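Local coordinates for protein probable hydrolase (Pseudomonas aeruginosa, PDB 3OM8) that is probably an alpha/beta-fold hydrolase, perhaps acting as a 3-oxoadipate enol-lactonase, at residues R120-N125 with P210-A215. Numbering follows the deposited sequence.
Sequences RLVLAN and PTLVIA
Leu-121 to Ala-124 pair in parallel with Thr-211 to Ile-214, the strand axes 4.7 Å apart and 13° from parallel. Five backbone hydrogen bonds join segments 120-125 and 210-215, from Leu-121 N to Pro-210 O (2.9 Å) through to Asn-125 N to Ile-214 O (2.8 Å). The first three donors lie nearly in line with the carbonyl they meet. The last two, Ile-214 N and Asn-125 N, are tilted nearly 30° from the carbonyl plane.

On one face, CD1 of Leu-123 rests on CG2 of Thr-211 at 3.8 Å. Thr-211 holds CG2 anti to its backbone N, which sets this methyl against Leu-123, while OG1 hydrogen-bonds Arg-209 O. Leu-121 lies beside Thr-211, its CD2 3.9 Å from Thr-211 OG1. On the other face, Val-122 CG1 meets Leu-212 CD2 at 4.1 Å and Ile-214 CD1 at 4.2 Å. Helix 253-264 covers this face through Phe-256 and Phe-263. The side chains of Arg-120 and Pro-210 cross at about a right angle, Arg-120 CG 4.1 Å from Pro-210 CB. Arg-120 NH2 hydrogen-bonds Phe-263 O and Ala-205 O of the second subunit.

In the alpha/beta hydrolase sheet, strand 118-124 lies between 95-100 and 211-216. At the C-terminal end Asn-125 touches Asp-219 and His-246, members of a probable Ser-His-Asp triad. Backbone bonds set the register, while mostly apolar side chains pack on both faces beside the likely active site.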
ATOM      1  N   ARG B 120      -5.191   6.272 -19.373  1.00 43.35           N
ATOM      2  CA  ARG B 120      -4.901   5.882 -17.998  1.00 42.90           C
ATOM      3  C   ARG B 120      -3.601   6.500 -17.485  1.00 51.49           C
ATOM      4  O   ARG B 120      -2.655   6.726 -18.247  1.00 51.07           O
ATOM      5  CB  ARG B 120      -4.898   4.363 -17.859  1.00 46.50           C
ATOM      6  CG  ARG B 120      -6.269   3.763 -18.169  1.00 48.02           C
ATOM      7  CD  ARG B 120      -6.353   2.263 -17.916  1.00 46.24           C
ATOM      8  NE  ARG B 120      -7.561   1.715 -18.530  1.00 49.10           N
ATOM      9  CZ  ARG B 120      -7.904   0.429 -18.523  1.00 51.38           C
ATOM     10  NH1 ARG B 120      -9.021   0.051 -19.121  1.00 53.66           N
ATOM     11  NH2 ARG B 120      -7.139  -0.478 -17.923  1.00 40.73           N
ATOM     12  N   LEU B 121      -3.563   6.780 -16.187  1.00 50.00           N
ATOM     13  CA  LEU B 121      -2.454   7.523 -15.607  1.00 48.61           C
ATOM     14  C   LEU B 121      -1.728   6.716 -14.534  1.00 48.24           C
ATOM     15  O   LEU B 121      -2.344   6.220 -13.586  1.00 49.44           O
ATOM     16  CB  LEU B 121      -2.969   8.843 -15.029  1.00 41.84           C
ATOM     17  CG  LEU B 121      -2.019   9.823 -14.354  1.00 52.97           C
ATOM     18  CD1 LEU B 121      -1.048  10.476 -15.379  1.00 42.33           C
ATOM     19  CD2 LEU B 121      -2.848  10.883 -13.625  1.00 49.03           C
ATOM     20  N   VAL B 122      -0.418   6.567 -14.706  1.00 41.97           N
ATOM     21  CA  VAL B 122       0.433   5.968 -13.683  1.00 43.43           C
ATOM     22  C   VAL B 122       1.401   7.019 -13.127  1.00 50.99           C
ATOM     23  O   VAL B 122       2.028   7.768 -13.883  1.00 49.41           O
ATOM     24  CB  VAL B 122       1.219   4.765 -14.217  1.00 43.47           C
ATOM     25  CG1 VAL B 122       1.946   4.054 -13.075  1.00 40.89           C
ATOM     26  CG2 VAL B 122       0.273   3.787 -14.931  1.00 47.38           C
ATOM     27  N   LEU B 123       1.492   7.076 -11.802  1.00 47.48           N
ATOM     28  CA  LEU B 123       2.317   8.045 -11.106  1.00 45.83           C
ATOM     29  C   LEU B 123       3.274   7.291 -10.203  1.00 50.03           C
ATOM     30  O   LEU B 123       2.861   6.749  -9.179  1.00 54.01           O
ATOM     31  CB  LEU B 123       1.425   8.947 -10.260  1.00 47.23           C
ATOM     32  CG  LEU B 123       0.293   9.624 -11.029  1.00 45.85           C
ATOM     33  CD1 LEU B 123      -0.608  10.418 -10.094  1.00 41.46           C
ATOM     34  CD2 LEU B 123       0.868  10.523 -12.118  1.00 40.84           C
ATOM     35  N   ALA B 124       4.546   7.238 -10.580  1.00 46.65           N
ATOM     36  CA  ALA B 124       5.529   6.469  -9.823  1.00 46.79           C
ATOM     37  C   ALA B 124       6.438   7.375  -9.001  1.00 50.34           C
ATOM     38  O   ALA B 124       6.935   8.382  -9.503  1.00 53.56           O
ATOM     39  CB  ALA B 124       6.361   5.604 -10.759  1.00 47.04           C
ATOM     40  N   ASN B 125       6.657   7.007  -7.742  1.00 46.87           N
ATOM     41  CA  ASN B 125       7.578   7.724  -6.879  1.00 45.29           C
ATOM     42  C   ASN B 125       7.473   9.229  -7.116  1.00 48.68           C
ATOM     43  O   ASN B 125       8.421   9.872  -7.583  1.00 42.59           O
ATOM     44  CB  ASN B 125       9.008   7.258  -7.154  1.00 51.76           C
ATOM     45  CG  ASN B 125       9.205   5.772  -6.881  1.00 53.95           C
ATOM     46  OD1 ASN B 125       9.594   5.383  -5.781  1.00 55.99           O
ATOM     47  ND2 ASN B 125       8.965   4.942  -7.894  1.00 41.66           N
ATOM     48  N   PRO B 210      -8.464   7.235 -14.672  1.00 49.23           N
ATOM     49  CA  PRO B 210      -8.073   6.112 -13.818  1.00 46.63           C
ATOM     50  C   PRO B 210      -6.611   6.260 -13.458  1.00 48.56           C
ATOM     51  O   PRO B 210      -5.788   6.420 -14.348  1.00 53.26           O
ATOM     52  CB  PRO B 210      -8.264   4.893 -14.726  1.00 43.61           C
ATOM     53  CG  PRO B 210      -9.272   5.337 -15.742  1.00 48.93           C
ATOM     54  CD  PRO B 210      -8.958   6.789 -15.985  1.00 48.44           C
ATOM     55  N   THR B 211      -6.299   6.197 -12.173  1.00 47.30           N
ATOM     56  CA  THR B 211      -4.952   6.452 -11.709  1.00 50.41           C
ATOM     57  C   THR B 211      -4.373   5.322 -10.868  1.00 49.75           C
ATOM     58  O   THR B 211      -4.986   4.888  -9.902  1.00 51.10           O
ATOM     59  CB  THR B 211      -4.922   7.732 -10.862  1.00 52.42           C
ATOM     60  OG1 THR B 211      -5.467   8.819 -11.621  1.00 53.12           O
ATOM     61  CG2 THR B 211      -3.503   8.052 -10.447  1.00 50.11           C
ATOM     62  N   LEU B 212      -3.180   4.866 -11.232  1.00 51.60           N
ATOM     63  CA  LEU B 212      -2.392   3.983 -10.378  1.00 45.64           C
ATOM     64  C   LEU B 212      -1.218   4.767  -9.790  1.00 55.09           C
ATOM     65  O   LEU B 212      -0.498   5.447 -10.518  1.00 52.70           O
ATOM     66  CB  LEU B 212      -1.852   2.799 -11.175  1.00 40.17           C
ATOM     67  CG  LEU B 212      -0.798   1.951 -10.461  1.00 48.68           C
ATOM     68  CD1 LEU B 212      -1.416   1.251  -9.244  1.00 50.55           C
ATOM     69  CD2 LEU B 212      -0.192   0.914 -11.405  1.00 45.94           C
ATOM     70  N   VAL B 213      -1.030   4.667  -8.478  1.00 55.46           N
ATOM     71  CA  VAL B 213       0.102   5.294  -7.808  1.00 45.00           C
ATOM     72  C   VAL B 213       1.063   4.237  -7.269  1.00 46.88           C
ATOM     73  O   VAL B 213       0.666   3.372  -6.486  1.00 51.48           O
ATOM     74  CB  VAL B 213      -0.350   6.153  -6.623  1.00 40.99           C
ATOM     75  CG1 VAL B 213       0.857   6.793  -5.951  1.00 40.93           C
ATOM     76  CG2 VAL B 213      -1.335   7.203  -7.068  1.00 39.32           C
ATOM     77  N   ILE B 214       2.321   4.313  -7.695  1.00 46.06           N
ATOM     78  CA  ILE B 214       3.382   3.454  -7.178  1.00 45.51           C
ATOM     79  C   ILE B 214       4.260   4.265  -6.231  1.00 50.49           C
ATOM     80  O   ILE B 214       4.681   5.376  -6.571  1.00 53.81           O
ATOM     81  CB  ILE B 214       4.230   2.879  -8.324  1.00 45.12           C
ATOM     82  CG1 ILE B 214       3.329   2.116  -9.303  1.00 44.99           C
ATOM     83  CG2 ILE B 214       5.337   1.981  -7.780  1.00 41.84           C
ATOM     84  CD1 ILE B 214       4.043   1.562 -10.499  1.00 45.02           C
ATOM     85  N   ALA B 215       4.514   3.733  -5.039  1.00 45.84           N
ATOM     86  CA  ALA B 215       5.325   4.438  -4.044  1.00 50.39           C
ATOM     87  C   ALA B 215       6.414   3.542  -3.472  1.00 51.84           C
ATOM     88  O   ALA B 215       6.285   2.321  -3.483  1.00 53.17           O
ATOM     89  CB  ALA B 215       4.456   4.992  -2.926  1.00 46.66           C
TER